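Fructose-bisphosphate aldolase class I (Thermoproteus tenax, PDB 1W8S) belongs to the class I aldolases of the DeoC/LacD family and folds as a TIM barrel, with 1,6-di-O-phosphono-beta-D-fructofuranose bound in its pocket. Local coordinates at residues E[25-30]-E[81-86]; E[21-26]-E[58-63]. The protein carries 2 engineered substitutions. All blocks are in the same frame, centred on the assembly; numbering follows the deposited sequence.

Contact 1: residues E[25-30]-E[81-86]; sequences HGIEHG and GKTTLY. With FBP (1,6-di-O-phosphono-beta-D-fructofuranose), chain O.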
ATOM      1  N   HIS E  25     -16.647   9.259 -21.061  1.00 13.67           N
ATOM      2  CA  HIS E  25     -16.311  10.658 -20.858  1.00 13.45           C
ATOM      3  C   HIS E  25     -16.952  11.236 -19.604  1.00 12.93           C
ATOM      4  O   HIS E  25     -16.421  12.160 -19.003  1.00 12.52           O
ATOM      5  CB  HIS E  25     -16.709  11.461 -22.090  1.00 13.74           C
ATOM      6  CG  HIS E  25     -16.036  11.002 -23.350  1.00 13.65           C
ATOM      7  ND1 HIS E  25     -16.157   9.718 -23.840  1.00 16.32           N
ATOM      8  CD2 HIS E  25     -15.255  11.672 -24.235  1.00 13.82           C
ATOM      9  CE1 HIS E  25     -15.458   9.610 -24.955  1.00 17.22           C
ATOM     10  NE2 HIS E  25     -14.911  10.787 -25.224  1.00 13.28           N
ATOM     11  N   GLY E  26     -18.092  10.696 -19.185  1.00 13.69           N
ATOM     12  CA  GLY E  26     -18.767  11.204 -18.003  1.00 13.85           C
ATOM     13  C   GLY E  26     -17.892  11.242 -16.753  1.00 13.60           C
ATOM     14  O   GLY E  26     -18.061  12.096 -15.908  1.00 14.06           O
ATOM     15  N   ILE E  27     -16.978  10.287 -16.623  1.00 13.45           N
ATOM     16  CA  ILE E  27     -16.025  10.290 -15.523  1.00 13.91           C
ATOM     17  C   ILE E  27     -14.717  10.980 -15.920  1.00 12.01           C
ATOM     18  O   ILE E  27     -14.273  11.857 -15.222  1.00 11.40           O
ATOM     19  CB  ILE E  27     -15.814   8.865 -14.902  1.00 14.34           C
ATOM     20  CG1 ILE E  27     -14.998   9.003 -13.584  1.00 16.90           C
ATOM     21  CG2 ILE E  27     -15.092   7.980 -15.825  1.00 16.91           C
ATOM     22  CD1 ILE E  27     -14.867   7.750 -12.747  1.00 19.40           C
ATOM     23  N   GLU E  28     -14.170  10.666 -17.091  1.00 12.90           N
ATOM     24  CA  GLU E  28     -12.851  11.219 -17.503  1.00 12.58           C
ATOM     25  C   GLU E  28     -12.870  12.727 -17.646  1.00 12.57           C
ATOM     26  O   GLU E  28     -11.912  13.426 -17.242  1.00 12.91           O
ATOM     27  CB  GLU E  28     -12.380  10.562 -18.818  1.00 12.65           C
ATOM     28  CG  GLU E  28     -12.050   9.073 -18.682  1.00 14.03           C
ATOM     29  CD  GLU E  28     -10.822   8.779 -17.842  1.00 14.26           C
ATOM     30  OE1 GLU E  28      -9.910   9.631 -17.753  1.00 17.29           O
ATOM     31  OE2 GLU E  28     -10.778   7.677 -17.248  1.00 17.70           O
ATOM     32  N   HIS E  29     -13.945  13.264 -18.236  1.00 11.45           N
ATOM     33  CA  HIS E  29     -14.057  14.712 -18.480  1.00 12.01           C
ATOM     34  C   HIS E  29     -15.234  15.378 -17.784  1.00 10.69           C
ATOM     35  O   HIS E  29     -15.269  16.588 -17.611  1.00  9.94           O
ATOM     36  CB  HIS E  29     -14.238  14.986 -19.976  1.00 12.00           C
ATOM     37  CG  HIS E  29     -13.136  14.441 -20.813  1.00 16.48           C
ATOM     38  ND1 HIS E  29     -13.314  14.081 -22.130  1.00 19.10           N
ATOM     39  CD2 HIS E  29     -11.838  14.200 -20.524  1.00 20.04           C
ATOM     40  CE1 HIS E  29     -12.173  13.629 -22.618  1.00 21.43           C
ATOM     41  NE2 HIS E  29     -11.262  13.682 -21.664  1.00 21.26           N
ATOM     42  N   GLY E  30     -16.238  14.600 -17.440  1.00 11.79           N
ATOM     43  CA  GLY E  30     -17.404  15.166 -16.814  1.00 11.66           C
ATOM     44  C   GLY E  30     -18.374  15.619 -17.878  1.00 12.48           C
ATOM     45  O   GLY E  30     -18.055  15.586 -19.080  1.00 11.90           O
ATOM     46  N   GLY E  81     -10.721   4.538 -14.179  1.00 14.84           N
ATOM     47  CA  GLY E  81     -11.234   5.858 -14.507  1.00 13.92           C
ATOM     48  C   GLY E  81     -10.767   6.871 -13.507  1.00 13.07           C
ATOM     49  O   GLY E  81     -10.564   6.562 -12.318  1.00 13.74           O
ATOM     50  N   LYS E  82     -10.479   8.068 -14.015  1.00 12.69           N
ATOM     51  CA  LYS E  82     -10.065   9.212 -13.215  1.00 11.67           C
ATOM     52  C   LYS E  82     -10.780  10.450 -13.749  1.00 11.91           C
ATOM     53  O   LYS E  82     -11.380  10.400 -14.807  1.00 12.50           O
ATOM     54  CB  LYS E  82      -8.549   9.423 -13.269  1.00 13.02           C
ATOM     55  CG  LYS E  82      -7.983   9.831 -14.651  1.00 11.99           C
ATOM     56  CD  LYS E  82      -6.592  10.452 -14.572  1.00 14.20           C
ATOM     57  CE  LYS E  82      -6.601  11.926 -14.278  1.00 18.89           C
ATOM     58  NZ  LYS E  82      -7.107  12.799 -15.424  1.00 17.29           N
ATOM     59  N   THR E  83     -10.655  11.564 -13.034  1.00 11.76           N
ATOM     60  CA  THR E  83     -11.280  12.824 -13.415  1.00 11.10           C
ATOM     61  C   THR E  83     -10.242  13.828 -13.817  1.00 11.34           C
ATOM     62  O   THR E  83      -9.063  13.709 -13.459  1.00 11.56           O
ATOM     63  CB  THR E  83     -12.094  13.422 -12.235  1.00 10.89           C
ATOM     64  OG1 THR E  83     -11.203  13.896 -11.229  1.00 10.19           O
ATOM     65  CG2 THR E  83     -12.922  12.368 -11.554  1.00 10.72           C
ATOM     66  N   THR E  84     -10.679  14.843 -14.548  1.00 12.19           N
ATOM     67  CA  THR E  84      -9.806  15.984 -14.845  1.00 12.45           C
ATOM     68  C   THR E  84      -9.672  16.924 -13.683  1.00 11.64           C
ATOM     69  O   THR E  84      -8.855  17.834 -13.737  1.00 12.55           O
ATOM     70  CB  THR E  84     -10.306  16.801 -16.048  1.00 14.01           C
ATOM     71  OG1 THR E  84     -11.675  17.122 -15.822  1.00 14.46           O
ATOM     72  CG2 THR E  84     -10.287  16.012 -17.282  1.00 15.98           C
ATOM     73  N   LEU E  85     -10.519  16.785 -12.644  1.00 11.03           N
ATOM     74  CA  LEU E  85     -10.376  17.603 -11.445  1.00 10.86           C
ATOM     75  C   LEU E  85      -9.089  17.287 -10.686  1.00 10.65           C
ATOM     76  O   LEU E  85      -8.572  18.134  -9.960  1.00 10.28           O
ATOM     77  CB  LEU E  85     -11.587  17.395 -10.519  1.00 11.07           C
ATOM     78  CG  LEU E  85     -12.931  17.805 -11.119  1.00 12.22           C
ATOM     79  CD1 LEU E  85     -14.099  17.372 -10.220  1.00 14.07           C
ATOM     80  CD2 LEU E  85     -12.996  19.284 -11.341  1.00 12.25           C
ATOM     81  N   TYR E  86      -8.604  16.061 -10.864  1.00 11.52           N
ATOM     82  CA  TYR E  86      -7.414  15.573 -10.201  1.00 11.78           C
ATOM     83  C   TYR E  86      -6.176  16.320 -10.716  1.00 13.58           C
ATOM     84  O   TYR E  86      -6.036  16.535 -11.919  1.00 13.87           O
ATOM     85  CB  TYR E  86      -7.319  14.065 -10.454  1.00 11.61           C
ATOM     86  CG  TYR E  86      -6.068  13.384 -10.012  1.00 12.40           C
ATOM     87  CD1 TYR E  86      -5.856  13.089  -8.677  1.00 13.79           C
ATOM     88  CD2 TYR E  86      -5.068  13.045 -10.933  1.00 15.95           C
ATOM     89  CE1 TYR E  86      -4.697  12.475  -8.242  1.00 12.62           C
ATOM     90  CE2 TYR E  86      -3.892  12.416 -10.507  1.00 13.19           C
ATOM     91  CZ  TYR E  86      -3.722  12.115  -9.167  1.00 16.49           C
ATOM     92  OH  TYR E  86      -2.561  11.507  -8.742  1.00 14.47           O
TER
HETATM   93  P1  FBP O 270     -12.731  10.701 -27.905  1.00 16.68           P
HETATM   94  O1P FBP O 270     -13.806  11.615 -27.464  1.00 16.25           O
HETATM   95  O2P FBP O 270     -12.815  10.243 -29.392  1.00 14.16           O
HETATM   96  O3P FBP O 270     -11.322  11.268 -27.700  1.00 15.13           O
HETATM   97  O1  FBP O 270     -12.876   9.384 -27.018  1.00 15.99           O
HETATM   98  C1  FBP O 270     -11.923   8.345 -27.095  1.00 20.84           C
HETATM   99  C2  FBP O 270     -11.132   8.293 -25.780  1.00 24.86           C
HETATM  100  O2  FBP O 270     -10.099   7.287 -25.867  1.00 26.06           O
HETATM  101  C3  FBP O 270     -11.996   8.021 -24.541  1.00 24.70           C
HETATM  102  O3  FBP O 270     -12.364   6.664 -24.354  1.00 25.41           O
HETATM  103  C4  FBP O 270     -11.086   8.560 -23.437  1.00 26.46           C
HETATM  104  O4  FBP O 270     -11.745   8.924 -22.236  1.00 28.33           O
HETATM  105  C5  FBP O 270     -10.507   9.798 -24.105  1.00 28.64           C
HETATM  106  O5  FBP O 270     -10.470   9.531 -25.518  1.00 27.88           O
HETATM  107  C6  FBP O 270      -9.118  10.102 -23.556  1.00 30.90           C
HETATM  108  O6  FBP O 270      -8.571  11.197 -24.270  1.00 34.26           O
HETATM  109  P2  FBP O 270      -8.061  12.526 -23.499  1.00 35.66           P
HETATM  110  O4P FBP O 270      -8.402  13.695 -24.394  1.00 34.36           O
HETATM  111  O5P FBP O 270      -8.692  12.588 -22.107  1.00 31.87           O
HETATM  112  O6P FBP O 270      -6.524  12.549 -23.428  1.00 29.44           O
HETATM  113  O   HOH W   1      -9.444  12.278 -16.799  1.00 21.92           O
HETATM  114  O   HOH W   2     -13.178  18.181 -18.032  1.00 31.22           O
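Glu28 and Lys82 carry this contact, their side chains crossing at about a right angle. The glutamate chain bends at chi2 (-68°), which turns CD back toward 81-86; there Glu28 OE2 accepts a hydrogen bond from Lys82 N (3.3 Å), the donor standing well above the carboxylate plane. Glu28 OE2 also lies 3.3 Å from Gly81 CA, which suits a glycine, since a CB would come tight against Ile27 CD1. Glu28 OE1 rests against Lys82 CG at 3.7 Å, while Lys82 NZ stands 4.8 Å from it; a water that accepts from NZ lies within hydrogen-bonding distance of Glu28 OE1 and Glu28 O, bridging them. Lys82 O receives a CA-H...O contact from Glu28 CA at 3.2 Å.

Thr84 presses its methyl CG2 against Glu28 O and, obliquely, the edge of the His29 ring at CD2 (4.0 Å). With ND1 hydrogen-bonded to Asp33, His29 NE2 gives FBP O5P a nearly straight bond (2.8 Å, 169°). His25 NE2 reaches FBP O1P at 2.6 Å.

Helix 25-28 meets helix 232-235 through Arg232, which touches both histidines, and meets the loop leaving strand 75-81, which the second subunit grips through Tyr163 and Glu120.

Contact 2: residues E[21-26]-E[58-63]; sequences LAYDHG and VVFQRG. With FBP (1,6-di-O-phosphono-beta-D-fructofuranose), chain O.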
ATOM      1  N   LEU E  21     -17.703   3.136 -30.344  1.00 12.87           N
ATOM      2  CA  LEU E  21     -18.231   4.387 -29.819  1.00 12.61           C
ATOM      3  C   LEU E  21     -17.882   4.514 -28.327  1.00 12.22           C
ATOM      4  O   LEU E  21     -18.397   3.786 -27.477  1.00 12.28           O
ATOM      5  CB  LEU E  21     -19.735   4.485 -30.033  1.00 12.65           C
ATOM      6  CG  LEU E  21     -20.351   5.866 -29.813  1.00 13.24           C
ATOM      7  CD1 LEU E  21     -19.728   6.906 -30.743  1.00 16.08           C
ATOM      8  CD2 LEU E  21     -21.849   5.817 -30.008  1.00 15.09           C
ATOM      9  N   ALA E  22     -16.989   5.448 -28.032  1.00 12.42           N
ATOM     10  CA  ALA E  22     -16.417   5.607 -26.706  1.00 13.01           C
ATOM     11  C   ALA E  22     -17.322   6.513 -25.888  1.00 12.99           C
ATOM     12  O   ALA E  22     -17.707   7.570 -26.343  1.00 13.34           O
ATOM     13  CB  ALA E  22     -15.039   6.220 -26.826  1.00 12.65           C
ATOM     14  N   TYR E  23     -17.634   6.108 -24.671  1.00 12.76           N
ATOM     15  CA  TYR E  23     -18.531   6.841 -23.826  1.00 11.91           C
ATOM     16  C   TYR E  23     -18.171   6.721 -22.344  1.00 13.19           C
ATOM     17  O   TYR E  23     -19.059   6.616 -21.498  1.00 12.64           O
ATOM     18  CB  TYR E  23     -19.939   6.367 -24.054  1.00 11.86           C
ATOM     19  CG  TYR E  23     -21.007   7.230 -23.474  1.00  9.75           C
ATOM     20  CD1 TYR E  23     -21.136   8.552 -23.878  1.00 11.76           C
ATOM     21  CD2 TYR E  23     -21.939   6.722 -22.575  1.00 10.84           C
ATOM     22  CE1 TYR E  23     -22.168   9.363 -23.398  1.00 10.11           C
ATOM     23  CE2 TYR E  23     -22.992   7.518 -22.088  1.00 11.02           C
ATOM     24  CZ  TYR E  23     -23.084   8.842 -22.497  1.00 10.82           C
ATOM     25  OH  TYR E  23     -24.088   9.644 -22.049  1.00 11.18           O
ATOM     26  N   ASP E  24     -16.872   6.749 -22.043  1.00 12.91           N
ATOM     27  CA  ASP E  24     -16.407   6.879 -20.653  1.00 14.62           C
ATOM     28  C   ASP E  24     -16.237   8.321 -20.219  1.00 14.02           C
ATOM     29  O   ASP E  24     -15.783   8.582 -19.107  1.00 14.17           O
ATOM     30  CB  ASP E  24     -15.100   6.091 -20.377  1.00 14.83           C
ATOM     31  CG  ASP E  24     -13.967   6.445 -21.341  1.00 18.77           C
ATOM     32  OD1 ASP E  24     -14.263   6.839 -22.504  1.00 22.00           O
ATOM     33  OD2 ASP E  24     -12.757   6.326 -21.047  1.00 19.10           O
ATOM     34  N   HIS E  25     -16.647   9.259 -21.061  1.00 13.67           N
ATOM     35  CA  HIS E  25     -16.311  10.658 -20.858  1.00 13.45           C
ATOM     36  C   HIS E  25     -16.952  11.236 -19.604  1.00 12.93           C
ATOM     37  O   HIS E  25     -16.421  12.160 -19.003  1.00 12.52           O
ATOM     38  CB  HIS E  25     -16.709  11.461 -22.090  1.00 13.74           C
ATOM     39  CG  HIS E  25     -16.036  11.002 -23.350  1.00 13.65           C
ATOM     40  ND1 HIS E  25     -16.157   9.718 -23.840  1.00 16.32           N
ATOM     41  CD2 HIS E  25     -15.255  11.672 -24.235  1.00 13.82           C
ATOM     42  CE1 HIS E  25     -15.458   9.610 -24.955  1.00 17.22           C
ATOM     43  NE2 HIS E  25     -14.911  10.787 -25.224  1.00 13.28           N
ATOM     44  N   GLY E  26     -18.092  10.696 -19.185  1.00 13.69           N
ATOM     45  CA  GLY E  26     -18.767  11.204 -18.003  1.00 13.85           C
ATOM     46  C   GLY E  26     -17.892  11.242 -16.753  1.00 13.60           C
ATOM     47  O   GLY E  26     -18.061  12.096 -15.908  1.00 14.06           O
ATOM     48  N   VAL E  58     -19.482  -0.320 -28.015  1.00 13.49           N
ATOM     49  CA  VAL E  58     -19.481   0.850 -27.154  1.00 13.94           C
ATOM     50  C   VAL E  58     -18.521   0.595 -25.981  1.00 14.18           C
ATOM     51  O   VAL E  58     -18.310  -0.559 -25.596  1.00 13.25           O
ATOM     52  CB  VAL E  58     -20.900   1.135 -26.612  1.00 13.27           C
ATOM     53  CG1 VAL E  58     -21.812   1.591 -27.703  1.00 16.03           C
ATOM     54  CG2 VAL E  58     -21.493  -0.120 -25.931  1.00 14.93           C
ATOM     55  N   VAL E  59     -17.934   1.659 -25.434  1.00 13.96           N
ATOM     56  CA  VAL E  59     -17.104   1.582 -24.239  1.00 14.36           C
ATOM     57  C   VAL E  59     -17.877   2.293 -23.113  1.00 13.69           C
ATOM     58  O   VAL E  59     -18.166   3.485 -23.235  1.00 13.17           O
ATOM     59  CB  VAL E  59     -15.766   2.298 -24.453  1.00 14.94           C
ATOM     60  CG1 VAL E  59     -14.889   2.205 -23.227  1.00 15.87           C
ATOM     61  CG2 VAL E  59     -15.034   1.729 -25.658  1.00 16.33           C
ATOM     62  N   PHE E  60     -18.234   1.563 -22.056  1.00 12.49           N
ATOM     63  CA  PHE E  60     -18.949   2.120 -20.897  1.00 12.40           C
ATOM     64  C   PHE E  60     -18.141   1.831 -19.612  1.00 12.49           C
ATOM     65  O   PHE E  60     -17.495   0.795 -19.514  1.00 12.21           O
ATOM     66  CB  PHE E  60     -20.301   1.435 -20.672  1.00 12.97           C
ATOM     67  CG  PHE E  60     -21.409   1.779 -21.665  1.00 12.35           C
ATOM     68  CD1 PHE E  60     -21.316   2.830 -22.577  1.00 11.80           C
ATOM     69  CD2 PHE E  60     -22.596   1.050 -21.617  1.00 12.87           C
ATOM     70  CE1 PHE E  60     -22.350   3.097 -23.435  1.00 13.76           C
ATOM     71  CE2 PHE E  60     -23.644   1.322 -22.459  1.00 11.02           C
ATOM     72  CZ  PHE E  60     -23.524   2.350 -23.378  1.00 13.96           C
ATOM     73  N   GLN E  61     -18.244   2.729 -18.634  1.00 11.99           N
ATOM     74  CA  GLN E  61     -17.874   2.420 -17.235  1.00 12.97           C
ATOM     75  C   GLN E  61     -18.958   1.536 -16.640  1.00 12.10           C
ATOM     76  O   GLN E  61     -20.075   1.451 -17.151  1.00 12.24           O
ATOM     77  CB  GLN E  61     -17.751   3.690 -16.393  1.00 13.26           C
ATOM     78  CG  GLN E  61     -16.813   4.747 -16.909  1.00 15.24           C
ATOM     79  CD  GLN E  61     -15.374   4.474 -16.591  1.00 20.52           C
ATOM     80  OE1 GLN E  61     -15.049   3.686 -15.676  1.00 20.73           O
ATOM     81  NE2 GLN E  61     -14.493   5.145 -17.319  1.00 19.11           N
ATOM     82  N   ARG E  62     -18.635   0.891 -15.530  1.00 12.27           N
ATOM     83  CA  ARG E  62     -19.506  -0.090 -14.908  1.00 11.95           C
ATOM     84  C   ARG E  62     -20.890   0.408 -14.553  1.00 10.91           C
ATOM     85  O   ARG E  62     -21.831  -0.334 -14.669  1.00 11.18           O
ATOM     86  CB  ARG E  62     -18.869  -0.656 -13.643  1.00 13.43           C
ATOM     87  CG  ARG E  62     -18.722   0.360 -12.480  1.00 14.94           C
ATOM     88  CD  ARG E  62     -18.367  -0.279 -11.123  1.00 15.93           C
ATOM     89  NE  ARG E  62     -19.271  -1.391 -10.812  1.00 14.72           N
ATOM     90  CZ  ARG E  62     -18.909  -2.460 -10.101  1.00 15.20           C
ATOM     91  NH1 ARG E  62     -17.699  -2.536  -9.553  1.00 14.45           N
ATOM     92  NH2 ARG E  62     -19.767  -3.439  -9.900  1.00 13.87           N
ATOM     93  N   GLY E  63     -21.024   1.663 -14.177  1.00 10.69           N
ATOM     94  CA  GLY E  63     -22.318   2.168 -13.713  1.00 10.96           C
ATOM     95  C   GLY E  63     -23.293   2.344 -14.875  1.00 10.90           C
ATOM     96  O   GLY E  63     -24.476   2.060 -14.761  1.00 12.20           O
TER
HETATM   97  P1  FBP O 270     -12.731  10.701 -27.905  1.00 16.68           P
HETATM   98  O1P FBP O 270     -13.806  11.615 -27.464  1.00 16.25           O
HETATM   99  O2P FBP O 270     -12.815  10.243 -29.392  1.00 14.16           O
HETATM  100  O3P FBP O 270     -11.322  11.268 -27.700  1.00 15.13           O
HETATM  101  O1  FBP O 270     -12.876   9.384 -27.018  1.00 15.99           O
HETATM  102  C1  FBP O 270     -11.923   8.345 -27.095  1.00 20.84           C
HETATM  103  C2  FBP O 270     -11.132   8.293 -25.780  1.00 24.86           C
HETATM  104  O2  FBP O 270     -10.099   7.287 -25.867  1.00 26.06           O
HETATM  105  C3  FBP O 270     -11.996   8.021 -24.541  1.00 24.70           C
HETATM  106  O3  FBP O 270     -12.364   6.664 -24.354  1.00 25.41           O
HETATM  107  C4  FBP O 270     -11.086   8.560 -23.437  1.00 26.46           C
HETATM  108  O4  FBP O 270     -11.745   8.924 -22.236  1.00 28.33           O
HETATM  109  C5  FBP O 270     -10.507   9.798 -24.105  1.00 28.64           C
HETATM  110  O5  FBP O 270     -10.470   9.531 -25.518  1.00 27.88           O
HETATM  111  C6  FBP O 270      -9.118  10.102 -23.556  1.00 30.90           C
HETATM  112  O6  FBP O 270      -8.571  11.197 -24.270  1.00 34.26           O
HETATM  113  P2  FBP O 270      -8.061  12.526 -23.499  1.00 35.66           P
HETATM  114  O4P FBP O 270      -8.402  13.695 -24.394  1.00 34.36           O
HETATM  115  O5P FBP O 270      -8.692  12.588 -22.107  1.00 31.87           O
HETATM  116  O6P FBP O 270      -6.524  12.549 -23.428  1.00 29.44           O
HETATM  117  O   HOH W   3     -19.449   5.191 -19.226  1.00 19.48           O
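Tyr23 and Phe60 meet obliquely, Tyr23 CD2 lying 3.7 Å from Phe60 CE1 with the ring planes at 61°. Tyr23 CG is anti to the backbone N (chi1 -167°), which carries the ring to the side of Phe60, and Tyr23 CB packs on Val59 O as well as on the phenylalanine ring. Asp24 takes a different role: its CB leans on the side chain of Gln61, while the carboxylate turns to the ligand. Asp24 OD1 accepts from FBP O3 at 2.7 Å and Asp24 OD2 from FBP O4 at 3.0 Å, a two-pronged grip that a short acidic side chain can offer to neighbouring hydroxyls. Ala22 CB approaches FBP O3 to 3.7 Å, its small methyl leaving the sugar close to the strand.

These residues sit at the ends of two adjacent parallel strands of the TIM barrel, where residues at the C-terminal ends of the strands and just beyond them line the pocket. Leu21 pairs with Val58 and Ala22 with Val59. Val59 N donates to Leu21 O (3.0 Å), and Tyr23 N makes a weak bond to Val59 O before the chains part. Beyond that point a water takes over, donating to Tyr23 O and accepting from Gln61 N.

The alternating side chains then sort themselves by face. Leu21 and Val58 point outward to helix 43-53, Leu21 touching Ile46 and Val58 touching Ala50; branched and bulky apolar residues suit this layer between sheet and helix. Val58 CG2 also covers one face of the Phe60 ring, off-centre toward its rim. Ala22 and Val59 point the other way, Val59 against Ile76 and Lys78 of the next strand. Farther out, the hydroxyl of Tyr23 binds Ser40 O and Arg166 of the second subunit, and Trp235 NE1 donates to Ala22 O.

Overall arrangement
The two contacts follow one run of chain: contact 2 holds the end of strand 18-22, and contact 1 the helix 25-28 that comes directly after it, with His25 and Gly26 common to both. Contact 2 is wholly buried and lies nearer the centre of the chain; backbone pairing and apolar side chains dominate there. Contact 1, farther out and partly buried, joins a helix to a loop through a carboxylate, carbonyl oxygens and waters. They touch where Ile27 packs on Gln61. Both reach FBP: Asp24, in contact 2 alone, takes the sugar hydroxyls, His29, in contact 1 alone, takes one phosphate, and the shared His25 takes the other. Both border the second subunit.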